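Local coordinates for protein endo-1,3-beta-glucanase, family GH16 (Zobellia galactanivorans, PDB 5FUI) that is a marine laminarinase that acts on beta-1,3-glucans, with a C-terminal family 6 carbohydrate-binding module, the part in this structure, that binds laminarin, at residues A[28-33]-A[94-99]; A[60-65]-A[123-128]. All coordinates share one frame; numbering follows the deposited sequence.

Contact 1. Residues A[28-33]-A[94-99]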
loop_
_atom_site.group_PDB
_atom_site.type_symbol
_atom_site.label_atom_id
_atom_site.label_comp_id
_atom_site.label_asym_id
_atom_site.label_seq_id
_atom_site.Cartn_x
_atom_site.Cartn_y
_atom_site.Cartn_z
ATOM N N PRO A 28 6.369 14.445 6.121
ATOM C CA PRO A 28 5.345 14.560 7.159
ATOM C C PRO A 28 3.948 14.500 6.535
ATOM O O PRO A 28 3.725 15.058 5.484
ATOM C CB PRO A 28 5.613 15.956 7.785
ATOM C CG PRO A 28 6.810 16.478 7.115
ATOM C CD PRO A 28 7.246 15.611 6.030
ATOM N N CYS A 29 3.058 13.794 7.217
ATOM C CA CYS A 29 1.722 13.550 6.649
ATOM C C CYS A 29 0.729 14.464 7.466
ATOM O O CYS A 29 0.828 14.534 8.708
ATOM C CB CYS A 29 1.403 12.061 6.844
ATOM S SG CYS A 29 -0.240 11.593 6.288
ATOM N N SER A 30 -0.250 14.991 6.772
ATOM C CA SER A 30 -1.296 15.821 7.402
ATOM C C SER A 30 -2.136 15.069 8.390
ATOM O O SER A 30 -2.770 15.687 9.239
ATOM C CB SER A 30 -2.212 16.467 6.339
ATOM O OG SER A 30 -2.969 15.459 5.647
ATOM N N GLU A 31 -2.147 13.740 8.283
ATOM C CA GLU A 31 -2.875 12.862 9.209
ATOM C C GLU A 31 -2.042 12.386 10.385
ATOM O O GLU A 31 -2.497 11.528 11.150
ATOM C CB GLU A 31 -3.497 11.670 8.463
ATOM C CG GLU A 31 -4.444 12.199 7.402
ATOM C CD GLU A 31 -5.397 11.159 6.782
ATOM O OE1 GLU A 31 -5.044 9.970 6.704
ATOM O OE2 GLU A 31 -6.489 11.561 6.384
ATOM N N GLY A 32 -0.835 12.975 10.520
ATOM C CA GLY A 32 0.113 12.637 11.591
ATOM C C GLY A 32 1.102 11.608 11.069
ATOM O O GLY A 32 0.854 10.901 10.084
ATOM N N GLY A 33 2.222 11.522 11.776
ATOM C CA GLY A 33 3.291 10.642 11.324
ATOM C C GLY A 33 3.830 11.077 9.947
ATOM O O GLY A 33 3.930 12.257 9.606
ATOM N N GLY A 94 -5.261 16.781 -4.208
ATOM C CA GLY A 94 -4.199 17.419 -3.429
ATOM C C GLY A 94 -3.327 16.307 -2.891
ATOM O O GLY A 94 -3.775 15.129 -2.730
ATOM N N TRP A 95 -2.067 16.657 -2.630
ATOM C CA TRP A 95 -1.065 15.695 -2.153
ATOM C C TRP A 95 -1.315 15.205 -0.730
ATOM O O TRP A 95 -0.777 14.180 -0.293
ATOM C CB TRP A 95 0.324 16.292 -2.328
ATOM C CG TRP A 95 0.627 16.520 -3.790
ATOM C CD1 TRP A 95 0.806 17.715 -4.444
ATOM C CD2 TRP A 95 0.733 15.468 -4.795
ATOM N NE1 TRP A 95 1.012 17.478 -5.806
ATOM C CE2 TRP A 95 0.972 16.126 -6.070
ATOM C CE3 TRP A 95 0.686 14.053 -4.761
ATOM C CZ2 TRP A 95 1.186 15.401 -7.244
ATOM C CZ3 TRP A 95 0.844 13.341 -5.935
ATOM C CH2 TRP A 95 1.117 14.010 -7.161
ATOM N N GLN A 96 -2.123 15.963 0.017
ATOM C CA GLN A 96 -2.539 15.588 1.370
ATOM C C GLN A 96 -4.039 15.576 1.483
ATOM O O GLN A 96 -4.567 15.830 2.512
ATOM C CB GLN A 96 -1.863 16.460 2.477
ATOM C CG GLN A 96 -0.337 16.477 2.464
ATOM C CD GLN A 96 0.287 15.210 3.013
ATOM O OE1 GLN A 96 1.383 14.823 2.539
ATOM N NE2 GLN A 96 -0.287 14.633 3.994
ATOM N N ASN A 97 -4.699 15.285 0.383
ATOM C CA ASN A 97 -6.136 15.021 0.398
ATOM C C ASN A 97 -6.297 13.500 0.412
ATOM O O ASN A 97 -6.080 12.875 -0.605
ATOM C CB ASN A 97 -6.857 15.603 -0.830
ATOM C CG ASN A 97 -6.940 17.105 -0.802
ATOM O OD1 ASN A 97 -7.457 17.685 -1.746
ATOM N ND2 ASN A 97 -6.488 17.700 0.191
ATOM N N TRP A 98 -6.601 12.924 1.558
ATOM C CA TRP A 98 -6.505 11.446 1.677
ATOM C C TRP A 98 -7.831 10.792 1.497
ATOM O O TRP A 98 -8.894 11.365 1.819
ATOM C CB TRP A 98 -5.980 11.129 3.104
ATOM C CG TRP A 98 -4.607 11.662 3.258
ATOM C CD1 TRP A 98 -4.221 12.890 3.837
ATOM C CD2 TRP A 98 -3.409 11.010 2.767
ATOM N NE1 TRP A 98 -2.845 13.048 3.695
ATOM C CE2 TRP A 98 -2.302 11.943 3.048
ATOM C CE3 TRP A 98 -3.133 9.786 2.163
ATOM C CZ2 TRP A 98 -0.976 11.647 2.690
ATOM C CZ3 TRP A 98 -1.792 9.548 1.741
ATOM C CH2 TRP A 98 -0.730 10.429 2.053
ATOM N N THR A 99 -7.788 9.545 0.980
ATOM C CA THR A 99 -8.973 8.722 0.810
ATOM C C THR A 99 -8.576 7.259 1.001
ATOM O O THR A 99 -7.372 6.938 0.912
ATOM C CB THR A 99 -9.624 8.993 -0.605
ATOM O OG1 THR A 99 -10.959 8.463 -0.532
ATOM C CG2 THR A 99 -8.801 8.287 -1.730
#
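The indole of W98 meets three successive residues of a turn, C29, S30 and E31. S30 takes the edge: its OG lies in the plane of the ring, 3.1 Å from W98 NE1, and accepts a weak, bent hydrogen bond (128° at the hydrogen). OG gets there by sitting between the backbone N and the carbonyl carbon of S30 (chi1 66°). C29 SG comes in at a slant by the benzo ring, 3.7 Å from W98 CZ2, in a sulfur-aromatic contact 40° off the ring normal. E31 crosses the five-membered part, its CD 3.6 Å from W98 CG, while OE2 closes to 3.3 Å on W98 CB. Q96 CB packs beside S30, 3.9 Å from S30 CB. Behind this first shell the turn fixes itself. It is a type I turn from C29 to G32, and E31 N donates to C29 SG at 3.5 Å, tying the sulfur to the turn it belongs to. The carboxylate of E31 is held by a salt bridge to R63 and a hydrogen bond from N126, a ligand of the magnesium ion. W98 also packs on N35, A65 and N124, so an alanine here would probably open a gap between the turn and the sheet, leaving C29 SG without its aromatic neighbour and S30 OG without the indole N-H. The arrangement is a tryptophan of strand 97-107 joining the hairpin loop between strands 25-28 and 34-37 to the edge of the family 6 beta-sandwich, beside its metal site.

Contact 2. Residues A[60-65]-A[123-128]. With MG (magnesium ion), chain E.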
loop_
_atom_site.group_PDB
_atom_site.type_symbol
_atom_site.label_atom_id
_atom_site.label_comp_id
_atom_site.label_asym_id
_atom_site.label_seq_id
_atom_site.Cartn_x
_atom_site.Cartn_y
_atom_site.Cartn_z
ATOM N N ILE A 60 -8.233 -5.376 2.366
ATOM C CA ILE A 60 -6.981 -4.632 2.536
ATOM C C ILE A 60 -7.270 -3.195 2.029
ATOM O O ILE A 60 -7.668 -2.964 0.889
ATOM C CB ILE A 60 -5.785 -5.219 1.785
ATOM C CG1 ILE A 60 -5.651 -6.776 2.094
ATOM C CG2 ILE A 60 -4.548 -4.410 2.208
ATOM C CD1 ILE A 60 -4.372 -7.363 1.459
ATOM N N GLU A 61 -7.112 -2.267 2.980
ATOM C CA GLU A 61 -7.382 -0.815 2.763
ATOM C C GLU A 61 -6.091 -0.077 2.627
ATOM O O GLU A 61 -5.114 -0.428 3.304
ATOM C CB GLU A 61 -8.115 -0.201 3.958
ATOM C CG GLU A 61 -9.589 -0.651 4.115
ATOM C CD GLU A 61 -10.062 -0.195 5.456
ATOM O OE1 GLU A 61 -9.729 -0.875 6.455
ATOM O OE2 GLU A 61 -10.746 0.891 5.549
ATOM N N TYR A 62 -6.088 0.940 1.771
ATOM C CA TYR A 62 -4.916 1.754 1.486
ATOM C C TYR A 62 -5.296 3.210 1.592
ATOM O O TYR A 62 -6.216 3.678 0.893
ATOM C CB TYR A 62 -4.334 1.484 0.044
ATOM C CG TYR A 62 -4.008 0.024 -0.183
ATOM C CD1 TYR A 62 -4.938 -0.881 -0.605
ATOM C CD2 TYR A 62 -2.696 -0.440 0.093
ATOM C CE1 TYR A 62 -4.578 -2.225 -0.799
ATOM C CE2 TYR A 62 -2.327 -1.786 -0.091
ATOM C CZ TYR A 62 -3.273 -2.641 -0.511
ATOM O OH TYR A 62 -2.912 -3.944 -0.729
ATOM N N ARG A 63 -4.622 3.926 2.496
ATOM C CA ARG A 63 -4.878 5.365 2.728
ATOM C C ARG A 63 -3.975 6.141 1.833
ATOM O O ARG A 63 -2.750 6.183 2.013
ATOM C CB ARG A 63 -4.711 5.691 4.201
ATOM C CG ARG A 63 -5.096 7.127 4.651
ATOM C CD ARG A 63 -6.626 7.245 4.490
ATOM N NE ARG A 63 -7.085 8.531 5.056
ATOM C CZ ARG A 63 -8.350 8.954 4.960
ATOM N NH1 ARG A 63 -9.292 8.215 4.321
ATOM N NH2 ARG A 63 -8.693 10.158 5.474
ATOM N N VAL A 64 -4.574 6.699 0.776
ATOM C CA VAL A 64 -3.813 7.238 -0.405
ATOM C C VAL A 64 -4.236 8.669 -0.758
ATOM O O VAL A 64 -5.332 9.101 -0.393
ATOM C CB VAL A 64 -3.969 6.330 -1.663
ATOM C CG1 VAL A 64 -3.286 4.966 -1.373
ATOM C CG2 VAL A 64 -5.428 6.140 -2.081
ATOM N N ALA A 65 -3.385 9.391 -1.496
ATOM C CA ALA A 65 -3.736 10.701 -2.019
ATOM C C ALA A 65 -3.092 10.896 -3.357
ATOM O O ALA A 65 -2.002 10.307 -3.636
ATOM C CB ALA A 65 -3.142 11.749 -1.058
ATOM N N TRP A 123 1.338 9.239 -6.781
ATOM C CA TRP A 123 0.424 8.964 -5.672
ATOM C C TRP A 123 1.214 8.859 -4.395
ATOM O O TRP A 123 2.464 8.640 -4.409
ATOM C CB TRP A 123 -0.424 7.675 -5.922
ATOM C CG TRP A 123 0.451 6.446 -6.190
ATOM C CD1 TRP A 123 1.071 6.139 -7.385
ATOM C CD2 TRP A 123 0.841 5.404 -5.234
ATOM N NE1 TRP A 123 1.772 4.935 -7.279
ATOM C CE2 TRP A 123 1.680 4.489 -5.954
ATOM C CE3 TRP A 123 0.579 5.151 -3.867
ATOM C CZ2 TRP A 123 2.240 3.373 -5.347
ATOM C CZ3 TRP A 123 1.115 3.968 -3.293
ATOM C CH2 TRP A 123 1.935 3.125 -4.035
ATOM N N ASN A 124 0.489 9.145 -3.279
ATOM C CA ASN A 124 1.100 9.065 -1.910
ATOM C C ASN A 124 0.394 7.984 -1.119
ATOM O O ASN A 124 -0.827 7.695 -1.417
ATOM C CB ASN A 124 0.931 10.362 -1.156
ATOM C CG ASN A 124 1.743 11.539 -1.725
ATOM O OD1 ASN A 124 1.372 12.719 -1.445
ATOM N ND2 ASN A 124 2.742 11.284 -2.506
ATOM N N ILE A 125 1.032 7.403 -0.100
ATOM C CA ILE A 125 0.320 6.477 0.771
ATOM C C ILE A 125 0.750 6.655 2.236
ATOM O O ILE A 125 1.938 6.785 2.528
ATOM C CB ILE A 125 0.526 5.014 0.264
ATOM C CG1 ILE A 125 -0.183 4.069 1.222
ATOM C CG2 ILE A 125 2.075 4.675 0.145
ATOM C CD1 ILE A 125 -0.376 2.669 0.622
ATOM N N ASN A 126 -0.247 6.636 3.110
ATOM C CA ASN A 126 -0.074 6.883 4.530
ATOM C C ASN A 126 0.049 5.530 5.310
ATOM O O ASN A 126 1.008 5.329 6.106
ATOM C CB ASN A 126 -1.255 7.734 5.081
ATOM C CG ASN A 126 -1.162 8.046 6.561
ATOM O OD1 ASN A 126 -0.158 7.830 7.200
ATOM N ND2 ASN A 126 -2.260 8.598 7.116
ATOM N N TRP A 127 -0.874 4.601 5.023
ATOM C CA TRP A 127 -0.875 3.321 5.723
ATOM C C TRP A 127 -1.696 2.331 4.902
ATOM O O TRP A 127 -2.371 2.665 3.947
ATOM C CB TRP A 127 -1.448 3.428 7.196
ATOM C CG TRP A 127 -2.705 4.188 7.391
ATOM C CD1 TRP A 127 -2.839 5.440 8.013
ATOM C CD2 TRP A 127 -4.053 3.771 7.006
ATOM N NE1 TRP A 127 -4.197 5.819 8.022
ATOM C CE2 TRP A 127 -4.964 4.848 7.452
ATOM C CE3 TRP A 127 -4.614 2.617 6.370
ATOM C CZ2 TRP A 127 -6.339 4.761 7.312
ATOM C CZ3 TRP A 127 -6.018 2.603 6.185
ATOM C CH2 TRP A 127 -6.839 3.645 6.619
ATOM N N ILE A 128 -1.557 1.078 5.349
ATOM C CA ILE A 128 -2.260 -0.083 4.863
ATOM C C ILE A 128 -3.007 -0.704 6.075
ATOM O O ILE A 128 -2.443 -0.754 7.192
ATOM C CB ILE A 128 -1.302 -1.156 4.252
ATOM C CG1 ILE A 128 -0.400 -0.543 3.158
ATOM C CG2 ILE A 128 -2.116 -2.349 3.721
ATOM C CD1 ILE A 128 1.038 -0.375 3.606
HETATM MG MG MG E . 1.905 6.814 7.736
HETATM O O HOH W 1 2.042 7.553 9.951
#
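R63 lays its aliphatic chain across the indole of W127. R63 CB stands over the centre of the six-membered ring, 3.4 Å from its centroid and 12° off the normal, a CH-pi contact. CG, anti to the backbone N of R63 (chi1 -173°), continues over the CE2-NE1 side of the indole. A bend at chi2 then carries the guanidinium past the benzo ring, its plane almost parallel to the indole but offset obliquely from it, to where E31 and T100 hold its nitrogens. W127 CG sits between its own N and carbonyl carbon (chi1 46°), swinging the ring back toward strand 60-65, where its edge reaches E61 CB. K12 makes a cation-pi contact with the same indole.

On the face of the sheet carrying Y62, V64, I125 and I128 the packing is apolar. I125 CD1 lies in the plane of the Y62 ring, at its edge, 3.9 Å from CD2. I128 CG1 comes obliquely to the same CD2, and the side chains of I128 and I60 lie side by side, CG2 to CG2 3.5 Å.

The antiparallel strands are regular at A65 and N124, a hydrogen-bonded pair, but bulge farther along. N126 and W127 together face R63: N126 N donates to R63 O at 2.8 Å and R63 N to W127 O at 3.0 Å, both nearly straight. This classic beta bulge probably helps turn N126 so that its O and OD1 both bind the magnesium ion, each at 2.4 Å, alongside E14, E16, E34 and a water. W127 N is buried without a partner in the model; the metal on N126 O, in the same peptide group, would probably polarise that amide further.

Overall arrangement
Contacts 1 and 2 lie with their centres 10 Å apart, and their segments alternate along the chain: 28-33, 60-65, 94-99, 123-128. Strands 124-131, 56-66 and 97-107 are successive neighbours in the four-stranded antiparallel sheet, with strand 10-14 at its far side. Contact 2 is the buried pairing inside that sheet, its centre about 5 Å from that of the chain; contact 1 lies at the surface, where a hairpin loop meets strand 97-107, an outermost strand of the sheet. A salt bridge from E31 OE2 to R63 NH2, 2.8 Å long, links the two. The sheet, the loop and the magnesium site are thus joined by direct contacts within one carbohydrate-binding module.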